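PDB 5ITG: sorbitol dehydrogenase from Gluconobacter oxydans, which probably oxidises D-sorbitol to L-sorbose, passing the hydride to an NADP-type nicotinamide cofactor. Local coordinates for residues G285-T288 with D289-V293; K331-N335 with K336-P340; L191-N194 with G195-A198. All coordinates share one frame; numbering follows the deposited sequence.

Interaction 1: residues G285-T288 with D289-V293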
loop_
_atom_site.group_PDB
_atom_site.type_symbol
_atom_site.label_atom_id
_atom_site.label_comp_id
_atom_site.label_asym_id
_atom_site.label_seq_id
_atom_site.Cartn_x
_atom_site.Cartn_y
_atom_site.Cartn_z
ATOM N N GLY A 285 19.179 1.176 4.263
ATOM C CA GLY A 285 19.442 1.937 5.471
ATOM C C GLY A 285 18.363 2.988 5.684
ATOM O O GLY A 285 17.994 3.298 6.821
ATOM N N ASP A 286 17.835 3.523 4.586
ATOM C CA ASP A 286 16.795 4.557 4.643
ATOM C C ASP A 286 15.806 4.316 3.499
ATOM O O ASP A 286 16.197 4.259 2.334
ATOM C CB ASP A 286 17.436 5.941 4.488
ATOM C CG ASP A 286 16.463 7.083 4.764
ATOM O OD1 ASP A 286 15.261 6.950 4.453
ATOM O OD2 ASP A 286 16.915 8.128 5.287
ATOM N N VAL A 287 14.525 4.194 3.836
ATOM C CA VAL A 287 13.481 3.933 2.849
ATOM C C VAL A 287 13.085 5.143 1.994
ATOM O O VAL A 287 12.462 4.989 0.941
ATOM C CB VAL A 287 12.189 3.414 3.559
ATOM C CG1 VAL A 287 11.454 4.583 4.215
ATOM C CG2 VAL A 287 11.290 2.702 2.575
ATOM N N THR A 288 13.455 6.337 2.440
ATOM C CA THR A 288 13.054 7.563 1.763
ATOM C C THR A 288 13.212 7.631 0.244
ATOM O O THR A 288 12.257 7.956 -0.459
ATOM C CB THR A 288 13.740 8.777 2.416
ATOM O OG1 THR A 288 13.507 8.734 3.831
ATOM C CG2 THR A 288 13.161 10.077 1.864
ATOM N N ASP A 289 14.394 7.316 -0.271
ATOM C CA ASP A 289 14.589 7.370 -1.717
ATOM C C ASP A 289 13.622 6.448 -2.467
ATOM O O ASP A 289 13.035 6.857 -3.470
ATOM C CB ASP A 289 16.039 7.045 -2.078
ATOM C CG ASP A 289 17.005 8.119 -1.606
ATOM O OD1 ASP A 289 16.545 9.225 -1.244
ATOM O OD2 ASP A 289 18.226 7.867 -1.605
ATOM N N TRP A 290 13.427 5.226 -1.981
ATOM C CA TRP A 290 12.502 4.311 -2.653
ATOM C C TRP A 290 11.046 4.789 -2.601
ATOM O O TRP A 290 10.291 4.599 -3.557
ATOM C CB TRP A 290 12.625 2.898 -2.073
ATOM C CG TRP A 290 13.483 2.007 -2.914
ATOM C CD1 TRP A 290 14.686 1.454 -2.572
ATOM C CD2 TRP A 290 13.195 1.551 -4.243
ATOM N NE1 TRP A 290 15.162 0.680 -3.605
ATOM C CE2 TRP A 290 14.267 0.723 -4.642
ATOM C CE3 TRP A 290 12.133 1.761 -5.133
ATOM C CZ2 TRP A 290 14.307 0.102 -5.896
ATOM C CZ3 TRP A 290 12.175 1.141 -6.386
ATOM C CH2 TRP A 290 13.254 0.324 -6.751
ATOM N N GLU A 291 10.652 5.416 -1.497
ATOM C CA GLU A 291 9.285 5.936 -1.378
ATOM C C GLU A 291 9.026 6.977 -2.464
ATOM O O GLU A 291 7.935 7.021 -3.049
ATOM C CB GLU A 291 9.046 6.602 -0.011
ATOM C CG GLU A 291 9.060 5.662 1.187
ATOM C CD GLU A 291 8.443 6.295 2.435
ATOM O OE1 GLU A 291 8.709 7.489 2.695
ATOM O OE2 GLU A 291 7.701 5.596 3.158
ATOM N N TYR A 292 10.025 7.821 -2.729
ATOM C CA TYR A 292 9.864 8.849 -3.738
ATOM C C TYR A 292 9.886 8.321 -5.161
ATOM O O TYR A 292 9.296 8.930 -6.042
ATOM C CB TYR A 292 10.882 9.980 -3.532
ATOM C CG TYR A 292 10.413 10.902 -2.420
ATOM C CD1 TYR A 292 9.156 11.506 -2.491
ATOM C CD2 TYR A 292 11.171 11.093 -1.264
ATOM C CE1 TYR A 292 8.653 12.269 -1.436
ATOM C CE2 TYR A 292 10.675 11.860 -0.194
ATOM C CZ TYR A 292 9.408 12.438 -0.292
ATOM O OH TYR A 292 8.885 13.155 0.761
ATOM N N VAL A 293 10.554 7.195 -5.393
ATOM C CA VAL A 293 10.541 6.606 -6.730
ATOM C C VAL A 293 9.090 6.173 -6.993
ATOM O O VAL A 293 8.522 6.442 -8.054
ATOM C CB VAL A 293 11.430 5.350 -6.826
ATOM C CG1 VAL A 293 11.159 4.624 -8.159
ATOM C CG2 VAL A 293 12.903 5.745 -6.734
HETATM O O HOH W 1 15.311 3.932 -0.183
HETATM O O HOH W 2 16.721 6.885 1.274
#

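Interaction 2: residues K331-N335 with K336-P340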
loop_
_atom_site.group_PDB
_atom_site.type_symbol
_atom_site.label_atom_id
_atom_site.label_comp_id
_atom_site.label_asym_id
_atom_site.label_seq_id
_atom_site.Cartn_x
_atom_site.Cartn_y
_atom_site.Cartn_z
ATOM N N LYS A 331 5.348 7.781 -21.192
ATOM C CA LYS A 331 6.761 7.417 -21.291
ATOM C C LYS A 331 7.644 8.652 -21.413
ATOM O O LYS A 331 8.731 8.714 -20.828
ATOM C CB LYS A 331 7.011 6.513 -22.504
ATOM C CG LYS A 331 6.437 5.112 -22.401
ATOM C CD LYS A 331 6.677 4.382 -23.711
ATOM C CE LYS A 331 6.097 2.985 -23.696
ATOM N NZ LYS A 331 6.344 2.312 -25.002
ATOM N N ASN A 332 7.185 9.634 -22.175
ATOM C CA ASN A 332 7.958 10.861 -22.362
ATOM C C ASN A 332 8.064 11.653 -21.060
ATOM O O ASN A 332 9.106 12.247 -20.774
ATOM C CB ASN A 332 7.339 11.734 -23.464
ATOM C CG ASN A 332 7.416 11.078 -24.838
ATOM O OD1 ASN A 332 8.237 10.181 -25.068
ATOM N ND2 ASN A 332 6.576 11.534 -25.764
ATOM N N TYR A 333 6.979 11.681 -20.292
ATOM C CA TYR A 333 6.968 12.372 -18.996
ATOM C C TYR A 333 7.975 11.677 -18.064
ATOM O O TYR A 333 8.830 12.322 -17.466
ATOM C CB TYR A 333 5.559 12.309 -18.390
ATOM C CG TYR A 333 5.434 12.786 -16.947
ATOM C CD1 TYR A 333 5.694 14.111 -16.598
ATOM C CD2 TYR A 333 5.020 11.910 -15.939
ATOM C CE1 TYR A 333 5.540 14.559 -15.268
ATOM C CE2 TYR A 333 4.864 12.349 -14.608
ATOM C CZ TYR A 333 5.125 13.675 -14.286
ATOM O OH TYR A 333 4.966 14.113 -12.981
ATOM N N LEU A 334 7.866 10.358 -17.942
ATOM C CA LEU A 334 8.782 9.620 -17.088
ATOM C C LEU A 334 10.239 9.740 -17.540
ATOM O O LEU A 334 11.124 9.983 -16.719
ATOM C CB LEU A 334 8.373 8.152 -17.019
ATOM C CG LEU A 334 7.027 7.914 -16.329
ATOM C CD1 LEU A 334 6.690 6.436 -16.410
ATOM C CD2 LEU A 334 7.089 8.365 -14.865
ATOM N N ASN A 335 10.490 9.595 -18.839
ATOM C CA ASN A 335 11.862 9.684 -19.365
ATOM C C ASN A 335 12.491 11.068 -19.345
ATOM O O ASN A 335 13.654 11.230 -18.968
ATOM C CB ASN A 335 11.927 9.184 -20.809
ATOM C CG ASN A 335 11.748 7.692 -20.919
ATOM O OD1 ASN A 335 12.172 6.941 -20.044
ATOM N ND2 ASN A 335 11.137 7.250 -22.008
ATOM N N LYS A 336 11.720 12.064 -19.750
ATOM C CA LYS A 336 12.237 13.424 -19.849
ATOM C C LYS A 336 12.078 14.350 -18.650
ATOM O O LYS A 336 12.903 15.246 -18.450
ATOM C CB LYS A 336 11.619 14.099 -21.073
ATOM C CG LYS A 336 11.719 13.267 -22.341
ATOM C CD LYS A 336 13.164 12.941 -22.695
ATOM C CE LYS A 336 13.233 11.930 -23.838
ATOM N NZ LYS A 336 14.633 11.462 -24.101
ATOM N N ASP A 337 11.028 14.153 -17.858
ATOM C CA ASP A 337 10.783 15.029 -16.714
ATOM C C ASP A 337 11.096 14.456 -15.337
ATOM O O ASP A 337 11.694 15.136 -14.500
ATOM C CB ASP A 337 9.324 15.502 -16.738
ATOM C CG ASP A 337 8.942 16.115 -18.073
ATOM O OD1 ASP A 337 9.620 17.070 -18.500
ATOM O OD2 ASP A 337 7.976 15.638 -18.700
ATOM N N VAL A 338 10.701 13.211 -15.096
ATOM C CA VAL A 338 10.915 12.602 -13.788
ATOM C C VAL A 338 12.276 11.949 -13.586
ATOM O O VAL A 338 13.014 12.331 -12.682
ATOM C CB VAL A 338 9.815 11.563 -13.478
ATOM C CG1 VAL A 338 9.982 11.017 -12.043
ATOM C CG2 VAL A 338 8.432 12.207 -13.637
ATOM N N ILE A 339 12.610 10.968 -14.417
ATOM C CA ILE A 339 13.885 10.270 -14.282
ATOM C C ILE A 339 15.113 11.187 -14.170
ATOM O O ILE A 339 16.002 10.941 -13.341
ATOM C CB ILE A 339 14.085 9.243 -15.442
ATOM C CG1 ILE A 339 13.163 8.035 -15.215
ATOM C CG2 ILE A 339 15.536 8.760 -15.491
ATOM C CD1 ILE A 339 13.215 6.985 -16.322
ATOM N N PRO A 340 15.179 12.256 -14.979
ATOM C CA PRO A 340 16.352 13.142 -14.884
ATOM C C PRO A 340 16.417 13.949 -13.585
ATOM O O PRO A 340 17.461 14.497 -13.244
ATOM C CB PRO A 340 16.212 14.042 -16.117
ATOM C CG PRO A 340 15.404 13.178 -17.081
ATOM C CD PRO A 340 14.375 12.576 -16.168
#

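Interaction 3: residues L191-N194 with G195-A198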
loop_
_atom_site.group_PDB
_atom_site.type_symbol
_atom_site.label_atom_id
_atom_site.label_comp_id
_atom_site.label_asym_id
_atom_site.label_seq_id
_atom_site.Cartn_x
_atom_site.Cartn_y
_atom_site.Cartn_z
ATOM N N LEU A 191 1.907 3.368 4.082
ATOM C CA LEU A 191 1.938 4.749 4.532
ATOM C C LEU A 191 3.369 5.248 4.416
ATOM O O LEU A 191 4.311 4.467 4.514
ATOM C CB LEU A 191 1.497 4.839 5.996
ATOM C CG LEU A 191 0.160 4.187 6.353
ATOM C CD1 LEU A 191 -0.030 4.194 7.865
ATOM C CD2 LEU A 191 -0.968 4.939 5.662
ATOM N N ARG A 192 3.540 6.547 4.221
ATOM C CA ARG A 192 4.884 7.094 4.129
ATOM C C ARG A 192 5.514 7.005 5.521
ATOM O O ARG A 192 4.911 7.410 6.522
ATOM C CB ARG A 192 4.813 8.528 3.610
ATOM C CG ARG A 192 4.247 8.573 2.193
ATOM C CD ARG A 192 3.911 9.977 1.759
ATOM N NE ARG A 192 5.101 10.805 1.598
ATOM C CZ ARG A 192 5.064 12.118 1.419
ATOM N NH1 ARG A 192 3.893 12.744 1.381
ATOM N NH2 ARG A 192 6.191 12.805 1.279
ATOM N N HIS A 193 6.721 6.451 5.573
ATOM C CA HIS A 193 7.440 6.234 6.824
ATOM C C HIS A 193 6.510 5.538 7.821
ATOM O O HIS A 193 6.265 6.031 8.924
ATOM C CB HIS A 193 7.959 7.561 7.378
ATOM C CG HIS A 193 8.986 8.207 6.502
ATOM N ND1 HIS A 193 8.809 9.451 5.938
ATOM C CD2 HIS A 193 10.188 7.763 6.063
ATOM C CE1 HIS A 193 9.856 9.747 5.188
ATOM N NE2 HIS A 193 10.708 8.739 5.247
ATOM N N ASN A 194 6.011 4.372 7.422
ATOM C CA ASN A 194 5.091 3.614 8.264
ATOM C C ASN A 194 5.678 3.243 9.624
ATOM O O ASN A 194 4.946 3.120 10.602
ATOM C CB ASN A 194 4.583 2.357 7.528
ATOM C CG ASN A 194 5.707 1.477 6.984
ATOM O OD1 ASN A 194 6.893 1.740 7.193
ATOM N ND2 ASN A 194 5.324 0.416 6.281
ATOM N N GLY A 195 6.995 3.074 9.683
ATOM C CA GLY A 195 7.632 2.738 10.942
ATOM C C GLY A 195 7.561 3.891 11.924
ATOM O O GLY A 195 7.362 3.689 13.133
ATOM N N ASN A 196 7.732 5.106 11.416
ATOM C CA ASN A 196 7.665 6.286 12.263
ATOM C C ASN A 196 6.245 6.436 12.806
ATOM O O ASN A 196 6.048 6.870 13.939
ATOM C CB ASN A 196 8.057 7.540 11.478
ATOM C CG ASN A 196 9.526 7.549 11.080
ATOM O OD1 ASN A 196 10.284 6.645 11.425
ATOM N ND2 ASN A 196 9.930 8.581 10.359
ATOM N N VAL A 197 5.258 6.078 11.990
ATOM C CA VAL A 197 3.861 6.155 12.414
ATOM C C VAL A 197 3.650 5.168 13.560
ATOM O O VAL A 197 3.103 5.522 14.605
ATOM C CB VAL A 197 2.898 5.799 11.260
ATOM C CG1 VAL A 197 1.465 5.716 11.781
ATOM C CG2 VAL A 197 3.006 6.857 10.157
ATOM N N ALA A 198 4.088 3.930 13.354
ATOM C CA ALA A 198 3.973 2.891 14.365
ATOM C C ALA A 198 4.674 3.324 15.663
ATOM O O ALA A 198 4.124 3.174 16.757
ATOM C CB ALA A 198 4.586 1.601 13.842
#

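Interaction 1: residues G285-T288 with D289-V293
Val287 and Thr288 meet Glu291 and Tyr292 in a local contact at the start of helix 288-312, where the chain turns out of strand 282-284 into a long helix of the mannitol dehydrogenase-type C-terminal domain. The first helical bonds run from Glu291 N to Val287 O at 3.1 Å and from Tyr292 N to Thr288 O at 3.2 Å. Ahead of them, Asp286 supplies the cap. With its CG anti to the backbone N (chi1 -170°), it brings OD1 back over the turn to accept from Thr288 N at 2.8 Å, an Asx turn. The same OD1 receives the Thr288 hydroxyl, OG1 lying 2.6 Å away on the syn side of the carboxylate while the amide comes from the anti side. One oxygen thus takes two donors, and aspartate suits this place because a charged acceptor should complement the helix amino end. Two waters extend the cap: each donates to Asp286 O, one accepting from Asp289 N and the other from Trp290 N. Van der Waals contacts are modest: Val287 CG1 lies 3.9 Å from Glu291 CD, and Thr288 CG2 packs alongside the Tyr292 ring, 3.7 Å from CE2. The acid end of Glu291 turns to His193 N, whereas His193 NE2 bonds Thr288 OG1. Were Thr288 an alanine, His193 NE2 and Asp286 OD1 would probably lose their shared hydroxyl partner, and Tyr292 the methyl beside its ring. The chemistry is that of a polar, partly hydrated helix start, in which a carboxylate and ordered water take up amide hydrogens that the first turn cannot pair within itself, while the hydroxyl ties the carboxylate to His193.

Interaction 2: residues K331-N335 with K336-P340
Tyr333 O accepts two backbone bonds, from Asp337 N at 2.9 Å and from Val338 N at 3.1 Å, so that helix 324-338 widens from the alpha spacing into a pi-type turn. The wider spacing persists in the next bond, Ile339 N to Leu334 O at 2.9 Å, nearly straight with an N-H...O angle of 166°. One residue on, Pro340 has no amide hydrogen to give, and its CD rests 3.2 Å from Asn335 O. Among the side chains, Tyr333 carries the contact. Its CG stands anti to the backbone N (chi1 171°), which turns the ring outward from the helix with one face toward Val338. A methyl of that valine, CG2, sits over this face, 3.9 Å from the centroid and offset toward the rim, as a CH-pi contact. Asp337 crosses the same tyrosine at about a right angle, OD2 lying 3.5 Å from CD1; its charge is met by a salt bridge to Arg401. Ile339 runs beside Asn335, whose OD1 accepts from Arg354. Tyrosine and valine suit the inward side, where helices 288-312 and 377-394 pack on them, while Lys336 suits the exposed side. The motif is a pi-type turn late in helix 324-338, passing into 3-10 geometry at 339-340, within the helical C-terminal domain of the mannitol dehydrogenase family.

Interaction 3: residues L191-N194 with G195-A198
His193 O accepts from Val197 N at 3.2 Å, in the carbonyl plane, and more weakly from Asn196 N, as helix 194-209 opens in the mannitol dehydrogenase-type Rossmann domain. The next helical bond, Ala198 N to Asn194 O at 3.0 Å, is nearly straight (167°). His193 is the N-cap residue, and its left-handed backbone swings the loop round into the helix. Its ring is turned to Thr288 through NE2, while Asn225 OD1, from a loop, accepts from Asn196 N and weakly from Gly195 N. Of the polar side chains, Asn194 has its CG lodged between its backbone N and carbonyl carbon (chi1 53°), which brings OD1 within 2.8 Å of Gly195 N. The amide is held at both ends, OD1 by Gly226 N and ND2 by Asp189 O, so its rotation is probably fixed; asparagine suits the place by offering acceptor and donor together. Apolar and van der Waals contacts are lighter. His193 and Asn196 point the same way side by side, with ring and amide planes only 14° apart and ND2 3.7 Å from His193 CB. Val197 CG2 lies 3.6 Å from His193 O, while its CG1 is loosely met by Leu191 CD1 at 4.5 Å. Taken together, the amide hydrogens of the opening turn are met by backbone carbonyls and by Asn225 OD1, beside an Asn194 amide gripped from two sides.

Interactions 1 and 3 are both helix starts and touch each other, their centres 12 Å apart, joining the C-terminal domain to the Rossmann domain. They reach the same end differently: interaction 1 caps with a carboxylate from its own chain segment plus water, whereas at interaction 3 a neutral amide side chain from another loop accepts early backbone N-H groups. Interaction 2 stands apart, about 28 Å from interaction 3 between centres, near the C-terminal end of helix 324-338. It shares the C-terminal domain with interaction 1, and Tyr333 and Val338 pack on helix 288-312, whose start interaction 1 forms. All three mix buried and exposed residues, but aromatic and aliphatic packing weighs most in 331-340.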